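Side-chain contacts in putative phosphoglycolate phosphatase (Lactobacillus delbrueckii, PDB 2HI0), which probably hydrolyses 2-phosphoglycolate to glycolate and phosphate, as a member of the haloacid dehalogenase-like hydrolases: residues Met2-Ala7 and Glu202-Ala207; Asp10-Gly13 and Asp17-Ala20; Thr33-Asp38 and Ala61-Ser66; His104-Thr109 and Val144-Pro149; Arg163-Pro168 and Cys185-Asp190. All coordinates share one frame; numbering follows the deposited sequence.

Contact 1. Residues Met2-Ala7 and Glu202-Ala207; sequences MKYKAA and EMDEIA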
# COMPACT_ATOMS: atom_id res chain seq x y z
N MSE A 2 -3.23 27.12 -2.68
CA MSE A 2 -2.99 25.74 -3.08
C MSE A 2 -4.04 24.86 -2.48
O MSE A 2 -4.31 24.96 -1.28
CB MSE A 2 -1.61 25.27 -2.61
CG MSE A 2 -0.52 26.11 -3.22
SE MSE A 2 1.20 25.50 -2.62
CE MSE A 2 1.05 23.73 -3.27
N LYS A 3 -4.62 23.98 -3.28
CA LYS A 3 -5.58 23.05 -2.73
C LYS A 3 -4.89 22.20 -1.65
O LYS A 3 -5.41 22.06 -0.55
CB LYS A 3 -6.24 22.19 -3.81
CG LYS A 3 -7.46 21.46 -3.28
CD LYS A 3 -8.21 20.69 -4.33
CE LYS A 3 -9.48 20.15 -3.65
NZ LYS A 3 -10.44 19.52 -4.60
N TYR A 4 -3.73 21.61 -1.99
CA TYR A 4 -2.98 20.78 -1.09
C TYR A 4 -1.52 21.20 -1.17
O TYR A 4 -0.94 21.30 -2.27
CB TYR A 4 -3.14 19.29 -1.41
CG TYR A 4 -4.56 18.80 -1.39
CD1 TYR A 4 -5.32 18.85 -0.22
CD2 TYR A 4 -5.18 18.35 -2.55
CE1 TYR A 4 -6.64 18.38 -0.21
CE2 TYR A 4 -6.50 17.93 -2.54
CZ TYR A 4 -7.22 17.96 -1.37
OH TYR A 4 -8.55 17.53 -1.35
N LYS A 5 -0.92 21.44 -0.01
CA LYS A 5 0.51 21.72 0.10
C LYS A 5 1.34 20.42 0.26
O LYS A 5 2.55 20.45 0.12
CB LYS A 5 0.75 22.66 1.28
CG LYS A 5 0.10 24.02 1.10
CD LYS A 5 0.35 24.89 2.32
CE LYS A 5 -0.47 26.17 2.33
NZ LYS A 5 -0.43 26.70 3.75
N ALA A 6 0.69 19.30 0.58
CA ALA A 6 1.38 18.01 0.71
C ALA A 6 0.53 16.91 0.11
O ALA A 6 -0.66 16.88 0.30
CB ALA A 6 1.72 17.69 2.17
N ALA A 7 1.18 15.99 -0.63
CA ALA A 7 0.51 14.81 -1.22
C ALA A 7 1.26 13.61 -0.68
O ALA A 7 2.47 13.51 -0.85
CB ALA A 7 0.54 14.82 -2.78
N GLU A 202 -7.61 12.79 9.51
CA GLU A 202 -8.32 14.05 9.36
C GLU A 202 -7.86 14.79 8.07
O GLU A 202 -7.66 16.01 8.06
CB GLU A 202 -8.18 14.93 10.61
CG GLU A 202 -8.63 14.24 11.94
CD GLU A 202 -10.14 13.89 12.05
OE1 GLU A 202 -10.99 14.42 11.28
OE2 GLU A 202 -10.48 13.07 12.93
N MSE A 203 -7.72 14.02 6.99
CA MSE A 203 -7.36 14.59 5.69
C MSE A 203 -8.17 13.97 4.54
O MSE A 203 -8.78 12.90 4.66
CB MSE A 203 -5.88 14.45 5.45
CG MSE A 203 -5.46 13.05 5.27
SE MSE A 203 -3.52 12.95 4.98
CE MSE A 203 -2.86 13.68 6.58
N ASP A 204 -8.23 14.72 3.44
CA ASP A 204 -8.88 14.27 2.22
C ASP A 204 -8.13 13.09 1.61
O ASP A 204 -6.95 12.85 1.87
CB ASP A 204 -8.92 15.42 1.17
CG ASP A 204 -9.78 16.61 1.58
OD1 ASP A 204 -10.52 16.52 2.57
OD2 ASP A 204 -9.76 17.66 0.90
N GLU A 205 -8.83 12.40 0.72
CA GLU A 205 -8.29 11.21 0.02
C GLU A 205 -8.68 11.17 -1.46
O GLU A 205 -9.79 11.54 -1.83
CB GLU A 205 -8.72 9.89 0.72
CG GLU A 205 -7.84 8.68 0.48
CD GLU A 205 -8.35 7.65 -0.57
OE1 GLU A 205 -9.42 7.83 -1.23
OE2 GLU A 205 -7.64 6.61 -0.69
N ILE A 206 -7.75 10.75 -2.29
CA ILE A 206 -7.97 10.48 -3.69
C ILE A 206 -7.65 9.00 -3.90
O ILE A 206 -6.62 8.49 -3.37
CB ILE A 206 -7.04 11.36 -4.58
CG1 ILE A 206 -7.34 12.84 -4.39
CG2 ILE A 206 -7.12 10.93 -6.04
CD1 ILE A 206 -6.21 13.75 -4.94
N ALA A 207 -8.56 8.30 -4.58
CA ALA A 207 -8.39 6.89 -4.90
C ALA A 207 -7.98 6.71 -6.36
O ALA A 207 -8.45 7.43 -7.23
CB ALA A 207 -9.71 6.08 -4.59

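Contact 2. Residues Asp10-Gly13 and Asp17-Ala20; sequences DMDG and DTSA. With NA (sodium ion), chain C.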
# COMPACT_ATOMS: atom_id res chain seq x y z
N ASP A 10 0.38 6.19 -0.88
CA ASP A 10 0.69 4.74 -0.69
C ASP A 10 1.65 4.29 -1.82
O ASP A 10 1.85 5.01 -2.81
CB ASP A 10 -0.59 3.93 -0.75
CG ASP A 10 -0.39 2.49 -0.31
OD1 ASP A 10 0.47 2.18 0.54
OD2 ASP A 10 -1.10 1.65 -0.87
N MSE A 11 2.33 3.17 -1.64
CA MSE A 11 3.30 2.67 -2.60
C MSE A 11 2.67 1.61 -3.53
O MSE A 11 2.54 1.87 -4.75
CB MSE A 11 4.54 2.11 -1.89
CG MSE A 11 5.50 1.45 -2.81
SE MSE A 11 7.22 1.24 -2.00
CE MSE A 11 8.07 2.96 -2.28
N ASP A 12 2.29 0.46 -2.95
CA ASP A 12 1.77 -0.68 -3.73
C ASP A 12 0.51 -0.32 -4.48
O ASP A 12 -0.42 0.21 -3.88
CB ASP A 12 1.44 -1.88 -2.83
CG ASP A 12 2.64 -2.54 -2.25
OD1 ASP A 12 3.46 -3.08 -2.98
OD2 ASP A 12 2.73 -2.56 -1.00
N GLY A 13 0.49 -0.52 -5.80
CA GLY A 13 -0.75 -0.28 -6.55
C GLY A 13 -1.06 1.18 -6.82
O GLY A 13 -2.08 1.51 -7.41
N ASP A 17 4.26 -0.52 -9.39
CA ASP A 17 3.62 -1.71 -9.92
C ASP A 17 4.37 -2.91 -9.30
O ASP A 17 5.38 -3.39 -9.84
CB ASP A 17 3.74 -1.65 -11.43
CG ASP A 17 2.98 -2.72 -12.14
OD1 ASP A 17 2.52 -3.69 -11.51
OD2 ASP A 17 2.90 -2.53 -13.38
N THR A 18 3.87 -3.39 -8.15
CA THR A 18 4.58 -4.36 -7.29
C THR A 18 4.02 -5.78 -7.30
O THR A 18 4.62 -6.68 -6.68
CB THR A 18 4.55 -3.87 -5.81
OG1 THR A 18 3.22 -3.61 -5.45
CG2 THR A 18 5.37 -2.58 -5.59
N SER A 19 2.84 -5.98 -7.92
CA SER A 19 2.14 -7.26 -7.70
C SER A 19 2.90 -8.46 -8.22
O SER A 19 2.87 -9.50 -7.60
CB SER A 19 0.76 -7.19 -8.32
OG SER A 19 0.78 -6.78 -9.66
N ALA A 20 3.63 -8.31 -9.32
CA ALA A 20 4.40 -9.47 -9.82
C ALA A 20 5.47 -9.93 -8.85
O ALA A 20 5.58 -11.13 -8.57
CB ALA A 20 5.03 -9.19 -11.19
NA NA C . -1.77 -0.11 -1.80
O HOH W 1 -3.61 0.03 0.16

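Contact 3. Residues Thr33-Asp38 and Ala61-Ser66; sequences TGHRHD and AYEAGS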
# COMPACT_ATOMS: atom_id res chain seq x y z
N THR A 33 8.18 -23.39 2.82
CA THR A 33 7.56 -23.80 4.07
C THR A 33 6.49 -24.91 3.89
O THR A 33 5.75 -25.24 4.82
CB THR A 33 7.01 -22.59 4.81
OG1 THR A 33 6.10 -21.87 3.97
CG2 THR A 33 8.13 -21.66 5.28
N GLY A 34 6.48 -25.54 2.72
CA GLY A 34 5.66 -26.72 2.50
C GLY A 34 4.22 -26.48 2.08
O GLY A 34 3.40 -27.43 2.12
N HIS A 35 3.90 -25.27 1.63
CA HIS A 35 2.53 -24.90 1.27
C HIS A 35 2.35 -24.90 -0.24
O HIS A 35 3.33 -25.02 -0.97
CB HIS A 35 2.19 -23.52 1.80
CG HIS A 35 2.07 -23.50 3.28
ND1 HIS A 35 0.91 -23.87 3.92
CD2 HIS A 35 2.97 -23.23 4.26
CE1 HIS A 35 1.08 -23.79 5.23
NE2 HIS A 35 2.33 -23.42 5.46
N ARG A 36 1.10 -24.85 -0.71
CA ARG A 36 0.73 -24.58 -2.10
C ARG A 36 1.43 -23.30 -2.51
O ARG A 36 1.53 -22.38 -1.70
CB ARG A 36 -0.81 -24.43 -2.24
CG ARG A 36 -1.35 -23.07 -2.74
CD ARG A 36 -2.88 -23.01 -2.77
NE ARG A 36 -3.38 -22.26 -3.93
CZ ARG A 36 -4.66 -21.94 -4.15
NH1 ARG A 36 -5.62 -22.26 -3.31
NH2 ARG A 36 -4.98 -21.26 -5.25
N HIS A 37 1.86 -23.20 -3.76
CA HIS A 37 2.68 -22.05 -4.18
C HIS A 37 2.45 -21.66 -5.63
O HIS A 37 3.39 -21.37 -6.38
CB HIS A 37 4.18 -22.40 -3.95
CG HIS A 37 4.58 -23.74 -4.45
ND1 HIS A 37 4.53 -24.87 -3.67
CD2 HIS A 37 5.03 -24.14 -5.67
CE1 HIS A 37 4.93 -25.91 -4.39
NE2 HIS A 37 5.25 -25.49 -5.60
N ASP A 38 1.18 -21.61 -5.99
CA ASP A 38 0.75 -21.22 -7.33
C ASP A 38 -0.22 -20.04 -7.28
O ASP A 38 -1.14 -19.97 -8.07
CB ASP A 38 0.07 -22.42 -8.00
CG ASP A 38 -1.16 -22.90 -7.19
OD1 ASP A 38 -1.43 -22.33 -6.09
OD2 ASP A 38 -1.86 -23.83 -7.66
N ALA A 61 -5.34 -18.70 4.63
CA ALA A 61 -6.79 -19.00 4.67
C ALA A 61 -7.28 -19.37 3.27
O ALA A 61 -8.09 -20.29 3.11
CB ALA A 61 -7.55 -17.76 5.18
N TYR A 62 -6.79 -18.64 2.27
CA TYR A 62 -7.16 -18.93 0.90
C TYR A 62 -6.68 -20.33 0.51
O TYR A 62 -7.45 -21.12 -0.10
CB TYR A 62 -6.60 -17.86 -0.03
CG TYR A 62 -7.24 -17.88 -1.36
CD1 TYR A 62 -8.56 -17.47 -1.50
CD2 TYR A 62 -6.54 -18.29 -2.49
CE1 TYR A 62 -9.19 -17.47 -2.75
CE2 TYR A 62 -7.16 -18.29 -3.75
CZ TYR A 62 -8.50 -17.89 -3.86
OH TYR A 62 -9.15 -17.89 -5.07
N GLU A 63 -5.45 -20.70 0.87
CA GLU A 63 -4.96 -22.06 0.63
C GLU A 63 -5.92 -23.09 1.28
O GLU A 63 -6.20 -24.15 0.71
CB GLU A 63 -3.56 -22.28 1.17
CG GLU A 63 -3.04 -23.70 1.00
CD GLU A 63 -1.71 -23.96 1.72
OE1 GLU A 63 -1.45 -23.37 2.81
OE2 GLU A 63 -0.94 -24.80 1.21
N ALA A 64 -6.44 -22.75 2.46
CA ALA A 64 -7.32 -23.65 3.24
C ALA A 64 -8.78 -23.69 2.73
O ALA A 64 -9.58 -24.47 3.23
CB ALA A 64 -7.28 -23.25 4.70
N GLY A 65 -9.12 -22.82 1.78
CA GLY A 65 -10.42 -22.86 1.10
C GLY A 65 -11.32 -21.65 1.32
O GLY A 65 -12.48 -21.69 0.89
N SER A 66 -10.81 -20.63 1.99
CA SER A 66 -11.57 -19.39 2.24
C SER A 66 -11.89 -18.64 0.93
O SER A 66 -11.11 -18.65 -0.02
CB SER A 66 -10.84 -18.45 3.22
OG SER A 66 -10.74 -19.05 4.49
O HOH W 2 -5.54 -24.70 -1.94

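Contact 4. Residues His104-Thr109 and Val144-Pro149; sequences HCQIKT and VEELFP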
# COMPACT_ATOMS: atom_id res chain seq x y z
N HIS A 104 14.42 -9.12 -3.42
CA HIS A 104 13.87 -9.36 -4.76
C HIS A 104 12.72 -8.41 -5.10
O HIS A 104 11.77 -8.82 -5.78
CB HIS A 104 13.41 -10.81 -4.87
CG HIS A 104 14.52 -11.80 -4.70
ND1 HIS A 104 14.99 -12.24 -3.47
CD2 HIS A 104 15.22 -12.49 -5.63
CE1 HIS A 104 15.94 -13.13 -3.66
NE2 HIS A 104 16.12 -13.28 -4.96
N CYS A 105 12.73 -7.21 -4.56
CA CYS A 105 11.58 -6.33 -4.74
C CYS A 105 11.74 -5.41 -5.97
O CYS A 105 10.89 -4.55 -6.18
CB CYS A 105 11.30 -5.48 -3.48
SG CYS A 105 12.66 -4.44 -3.01
N GLN A 106 12.79 -5.58 -6.78
CA GLN A 106 13.03 -4.68 -7.90
C GLN A 106 13.39 -5.44 -9.17
O GLN A 106 14.31 -5.09 -9.89
CB GLN A 106 14.11 -3.68 -7.52
CG GLN A 106 13.98 -2.37 -8.25
CD GLN A 106 15.27 -1.56 -8.16
OE1 GLN A 106 15.93 -1.54 -7.10
NE2 GLN A 106 15.64 -0.92 -9.27
N ILE A 107 12.67 -6.50 -9.44
CA ILE A 107 12.92 -7.33 -10.62
C ILE A 107 11.88 -6.88 -11.67
O ILE A 107 12.25 -6.22 -12.65
CB ILE A 107 12.83 -8.86 -10.29
CG1 ILE A 107 13.84 -9.26 -9.20
CG2 ILE A 107 13.01 -9.75 -11.55
CD1 ILE A 107 13.73 -10.69 -8.76
N LYS A 108 10.60 -7.19 -11.47
CA LYS A 108 9.54 -6.70 -12.35
C LYS A 108 8.98 -5.31 -11.91
O LYS A 108 8.24 -4.65 -12.66
CB LYS A 108 8.39 -7.70 -12.35
CG LYS A 108 8.76 -9.09 -12.85
CD LYS A 108 9.43 -9.05 -14.20
CE LYS A 108 9.42 -10.44 -14.87
NZ LYS A 108 8.17 -10.63 -15.68
N THR A 109 9.35 -4.86 -10.71
CA THR A 109 8.74 -3.66 -10.14
C THR A 109 9.31 -2.38 -10.76
O THR A 109 10.49 -2.17 -10.80
CB THR A 109 8.84 -3.61 -8.59
OG1 THR A 109 8.20 -4.76 -8.03
CG2 THR A 109 8.20 -2.32 -8.07
N VAL A 144 12.41 3.55 -2.83
CA VAL A 144 12.37 4.99 -2.98
C VAL A 144 13.75 5.46 -3.42
O VAL A 144 13.85 6.32 -4.31
CB VAL A 144 11.94 5.72 -1.68
CG1 VAL A 144 12.31 7.20 -1.77
CG2 VAL A 144 10.46 5.54 -1.49
N GLU A 145 14.80 4.90 -2.82
CA GLU A 145 16.16 5.33 -3.14
C GLU A 145 16.54 4.99 -4.57
O GLU A 145 17.21 5.78 -5.23
CB GLU A 145 17.19 4.71 -2.18
CG GLU A 145 18.68 4.99 -2.52
N GLU A 146 16.08 3.84 -5.05
CA GLU A 146 16.46 3.37 -6.36
C GLU A 146 15.60 3.93 -7.45
O GLU A 146 16.12 4.28 -8.52
CB GLU A 146 16.44 1.84 -6.45
CG GLU A 146 17.51 1.16 -5.56
CD GLU A 146 18.94 1.72 -5.77
OE1 GLU A 146 19.43 1.73 -6.94
OE2 GLU A 146 19.55 2.16 -4.78
N LEU A 147 14.30 4.04 -7.21
CA LEU A 147 13.35 4.46 -8.26
C LEU A 147 12.88 5.91 -8.13
O LEU A 147 12.45 6.50 -9.13
CB LEU A 147 12.16 3.51 -8.31
CG LEU A 147 12.45 2.02 -8.48
CD1 LEU A 147 11.20 1.16 -8.36
CD2 LEU A 147 13.14 1.75 -9.81
N PHE A 148 12.99 6.51 -6.94
CA PHE A 148 12.57 7.91 -6.76
C PHE A 148 13.56 8.76 -5.95
O PHE A 148 13.17 9.46 -5.01
CB PHE A 148 11.22 7.97 -6.05
CG PHE A 148 10.12 7.21 -6.72
CD1 PHE A 148 9.35 7.80 -7.72
CD2 PHE A 148 9.73 5.96 -6.24
CE1 PHE A 148 8.28 7.09 -8.26
CE2 PHE A 148 8.67 5.27 -6.79
CZ PHE A 148 7.95 5.83 -7.79
N PRO A 149 14.85 8.72 -6.32
CA PRO A 149 15.85 9.47 -5.53
C PRO A 149 15.61 10.98 -5.61
O PRO A 149 15.34 11.53 -6.68
CB PRO A 149 17.19 9.09 -6.19
CG PRO A 149 16.82 8.60 -7.55
CD PRO A 149 15.45 8.02 -7.47

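Contact 5. Residues Arg163-Pro168 and Cys185-Asp190; sequences RRKPAP and CVYIGD. With NA (sodium ion), chain C.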
# COMPACT_ATOMS: atom_id res chain seq x y z
N ARG A 163 2.22 1.10 14.97
CA ARG A 163 0.99 0.63 14.31
C ARG A 163 0.96 0.88 12.79
O ARG A 163 1.33 1.96 12.29
CB ARG A 163 -0.28 1.20 14.95
CG ARG A 163 -0.44 0.83 16.39
CD ARG A 163 -1.74 1.26 16.94
NE ARG A 163 -1.92 2.73 16.96
CZ ARG A 163 -2.99 3.35 17.47
NH1 ARG A 163 -4.00 2.63 17.94
NH2 ARG A 163 -3.09 4.66 17.44
N ARG A 164 0.47 -0.15 12.07
CA ARG A 164 0.28 -0.06 10.65
C ARG A 164 -0.92 0.81 10.31
O ARG A 164 -1.74 1.09 11.17
CB ARG A 164 0.13 -1.47 10.08
CG ARG A 164 -1.16 -2.16 10.60
CD ARG A 164 -1.43 -3.42 9.77
NE ARG A 164 -2.56 -4.20 10.28
CZ ARG A 164 -3.83 -4.02 9.96
NH1 ARG A 164 -4.23 -3.05 9.15
NH2 ARG A 164 -4.74 -4.84 10.47
N LYS A 165 -1.01 1.19 9.06
CA LYS A 165 -2.21 1.84 8.52
C LYS A 165 -3.32 0.78 8.68
O LYS A 165 -3.08 -0.44 8.46
CB LYS A 165 -2.04 2.20 7.03
CG LYS A 165 -0.99 3.25 6.64
CD LYS A 165 -0.50 3.03 5.19
CE LYS A 165 -1.63 3.17 4.21
NZ LYS A 165 -1.23 2.80 2.81
N PRO A 166 -4.55 1.21 8.98
CA PRO A 166 -5.06 2.58 9.01
C PRO A 166 -4.99 3.33 10.33
O PRO A 166 -5.61 4.39 10.39
CB PRO A 166 -6.51 2.38 8.56
CG PRO A 166 -6.92 1.08 9.16
CD PRO A 166 -5.65 0.22 9.15
N ALA A 167 -4.20 2.86 11.31
CA ALA A 167 -3.92 3.70 12.49
C ALA A 167 -3.27 4.97 11.99
O ALA A 167 -2.58 4.94 10.95
CB ALA A 167 -3.00 3.01 13.51
N PRO A 168 -3.48 6.09 12.70
CA PRO A 168 -2.90 7.35 12.19
C PRO A 168 -1.40 7.52 12.41
O PRO A 168 -0.83 8.50 11.91
CB PRO A 168 -3.65 8.42 12.98
CG PRO A 168 -4.10 7.75 14.20
CD PRO A 168 -4.36 6.32 13.85
N CYS A 185 -3.37 18.66 3.44
CA CYS A 185 -2.79 17.38 3.00
C CYS A 185 -3.84 16.54 2.24
O CYS A 185 -5.03 16.63 2.51
CB CYS A 185 -2.32 16.55 4.21
SG CYS A 185 -0.97 17.23 5.10
N VAL A 186 -3.38 15.74 1.27
CA VAL A 186 -4.25 14.73 0.67
C VAL A 186 -3.49 13.38 0.65
O VAL A 186 -2.28 13.34 0.50
CB VAL A 186 -4.74 15.17 -0.75
CG1 VAL A 186 -3.56 15.32 -1.71
CG2 VAL A 186 -5.79 14.20 -1.32
N TYR A 187 -4.23 12.31 0.89
CA TYR A 187 -3.66 10.97 0.87
C TYR A 187 -4.16 10.31 -0.41
O TYR A 187 -5.32 10.43 -0.76
CB TYR A 187 -4.10 10.16 2.11
CG TYR A 187 -3.24 8.94 2.30
CD1 TYR A 187 -2.03 8.96 3.00
CD2 TYR A 187 -3.59 7.77 1.64
CE1 TYR A 187 -1.22 7.81 3.07
CE2 TYR A 187 -2.79 6.63 1.72
CZ TYR A 187 -1.62 6.66 2.43
OH TYR A 187 -0.83 5.51 2.46
N ILE A 188 -3.28 9.59 -1.08
CA ILE A 188 -3.58 8.99 -2.40
C ILE A 188 -3.31 7.50 -2.29
O ILE A 188 -2.22 7.08 -1.92
CB ILE A 188 -2.71 9.56 -3.50
CG1 ILE A 188 -2.85 11.10 -3.59
CG2 ILE A 188 -3.02 8.84 -4.84
CD1 ILE A 188 -1.65 11.81 -3.01
N GLY A 189 -4.29 6.68 -2.62
CA GLY A 189 -4.05 5.22 -2.56
C GLY A 189 -5.07 4.40 -3.34
O GLY A 189 -6.01 4.95 -3.90
N ASP A 190 -4.87 3.08 -3.38
CA ASP A 190 -5.69 2.21 -4.21
C ASP A 190 -6.63 1.27 -3.43
O ASP A 190 -7.27 0.42 -4.05
CB ASP A 190 -4.76 1.33 -5.07
CG ASP A 190 -3.90 0.38 -4.21
OD1 ASP A 190 -3.48 0.80 -3.11
OD2 ASP A 190 -3.64 -0.78 -4.59
NA NA C . -1.77 -0.11 -1.80
O HOH W 1 -3.61 0.03 0.16

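Contact 1. Residues Met2-Ala7 and Glu202-Ala207
Tyr4 reaches across to Asp204 with its phenol hydroxyl, and that single bond carries nearly the whole contact. OH donates to OD2 of Asp204 over 2.6 Å, a short bond on the anti lone pair, away from the other carboxylate oxygen. OD2 lies near the plane of the ring, at its edge, while the carboxylate is turned almost square to the ring, the two planes 89° apart. Tyr4 CG stands anti to the carbonyl carbon, beside the backbone N (chi1 -57°), which carries the hydroxyl to Asp204. The aliphatic stem of Lys3 runs over one face of the ring, CG 3.7 Å above its plane; its NZ is still 5.8 Å from Asp204 OD2, so at most it would bias the carboxylate electrostatically. Further out, Val186 of strand 185-189 touches both Tyr4 and Ile206. A phenylalanine at Tyr4 would probably leave Asp204 OD2 without its hydroxyl partner and the carboxylate freer to turn. Tyr4 leads into strand 6-9 and Asp204 lies about the beginning of strand 204-208; these flank 185-189 in the parallel sheet of the HAD Rossmann-like fold, so the bond spans that middle strand near the strands' N-terminal ends.

Contact 2. Residues Asp10-Gly13 and Asp17-Ala20
Thr18 and Asp12 account for most of the surface buried here, joined by one short hydrogen bond. Thr18 OG1 donates to OD1 of Asp12 over 2.5 Å, meeting the anti lone pair of that oxygen. The hydroxyl gets there because chi1 of Thr18, 53°, sets OG1 between the backbone N and the carbonyl carbon; the methyl CG2 comes along as well, 3.3 Å from the same Asp12 OD1. The two side chains meet at about a right angle. OD1 also takes a salt bridge from Lys135, so two partners grip one carboxylate oxygen. A leucine at Asp12 would probably leave Thr18 OG1 and Lys135 without their shared acceptor, and the threonine hydroxyl freer to turn. Gly13, next in buried area, has positive phi, which by itself favours glycine. The Asp12 backbone does separate work: its carbonyl O binds the sodium ion at 2.5 Å, alongside Asp10 OD2 at 2.1 Å, a water and Asp190. Asp10 and Asp12 fit the DxD signature of HAD phosphatases, whose first aspartate is the usual nucleophile; Thr18 and Lys135 hold the carboxylate of the second, probably the acid-base, while its carbonyl binds the metal.

Contact 3. Residues Thr33-Asp38 and Ala61-Ser66
Two helix ends meet in this surface contact: the loop that leaves helix 19-32 through a Schellman motif, with Gly34 at positive phi, lies against the last turn of helix 52-63, which closes with a second Schellman motif at Gly65. Glu63 ties them together. Its CG stands anti to the backbone N (chi1 177°) and the chain runs on extended, which carries the carboxylate out to the loop, where each oxygen finds a donor. OE1 receives His35 ND1 over 2.7 Å on its syn lone pair, a His-carboxylate hydrogen bond that is well bent at 138°, with the oxygen tilted out of the imidazole plane. The far nitrogen of the imidazole, NE2, bonds to Glu89, so the ring is held between two glutamates, which would probably favour its protonated form. The side chain of Arg36 is modelled in two positions. In one of them it lies alongside Glu63, the two side chains running in opposite directions; in this conformer NE makes a salt bridge to Asp38 OD1 over 2.9 Å, and NH1 reaches Glu63 O through a water. The backbone of Arg36 gives the second bond across the contact: its N donates to Glu63 OE2 over 2.8 Å, straighter than the histidine bond at 164° but coming from above the carboxylate plane.

Contact 4. Residues His104-Thr109 and Val144-Pro149
Gln106, in the loop between helix 87-103 and strand 110-111, lies against the C-terminal turn of helix 137-147, one of the helices around the Rossmann-like sheet of this HAD-family fold. Between these two segments the contact is all van der Waals. Gln106 sends its chain out with CG anti to the backbone N (chi1 -152°) and extended beyond, and its amide is shared between two helix residues. The oxygen side rests on the stem of Glu146, OE1 lying 3.5 Å from both CB and CG. Those two side chains cross at about a right angle; Glu146 bends at chi2, and its carboxylate stays only 28° from the amide plane. The nitrogen side goes to Leu147, which slides past Gln106 in the opposite direction. Packing continues beyond the two segments: Leu147 also touches Leu16, and Gln106 touches Leu143 one turn back on the helix. The loop is hydrogen-bonded to helix 19-32: Asp21 receives Thr109 OG1 together with the backbone N of Ile107 and of Lys108. The two branches of Leu147 divide between loop residues: CD1 reaches Thr109 O at 4.2 Å, and CD2 lies 3.7 Å from Gln106 NE2.

Contact 5. Residues Arg163-Pro168 and Cys185-Asp190
Lys165 brings the end of its chain up to the hydroxyl of Tyr187, the two side chains coming from opposite directions. NZ donates to Tyr187 OH over 2.8 Å, arriving at the edge of the phenol near the ring plane, and CE follows close behind at 3.0 Å from that same OH. The lysine chain bends at chi3 (62°), which swings the ammonium group in; Tyr187 has CG anti to its backbone N (chi1 -164°), which carries the ring out so that its hydroxyl meets the lysine. The phenol oxygen is held twice, since Tyr187 OH also bonds to the backbone O of Val132. The ammonium is held by more than the phenol: it makes salt bridges to Asp194 and to Asp10, the latter a sodium ligand through its other carboxylate oxygen. In HAD phosphatases a lysine in this loop usually steadies the phosphate and the nucleophilic aspartate, and this geometry is consistent with that. Three residues beyond Tyr187, Asp190 OD1 binds the sodium ion at 2.3 Å; that oxygen is 6.6 Å from Lys165 NZ. Arg164 NH1 bonds to Lys165 O, the carbonyl of the cis peptide leading into Pro166. Strand 185-189 runs between strands 6-9 and 204-208, and helix 192-200 packs against both side chains, through Thr197 on Lys165 and Asp194 on Tyr187.

From the N terminus, contact 1 opens first and closes last, its 2-7 and 202-207 segments enclosing the other four contacts. Within that span these follow in series and none cross: contact 2 closes a short turn after strand 6-9, contact 3 joins the ends of two helices, contact 4 ties a loop to helix 137-147, and contact 5 joins a loop to strand 185-189. Contacts 1 and 5 share the parallel sheet through backbone bonds between Tyr187 and strand 204-208. Contacts 2 and 5 share the sodium ion and its water, while contact 4 packs on contact 2. Contact 3 lies apart, its centre about 39 Å from that of contact 1.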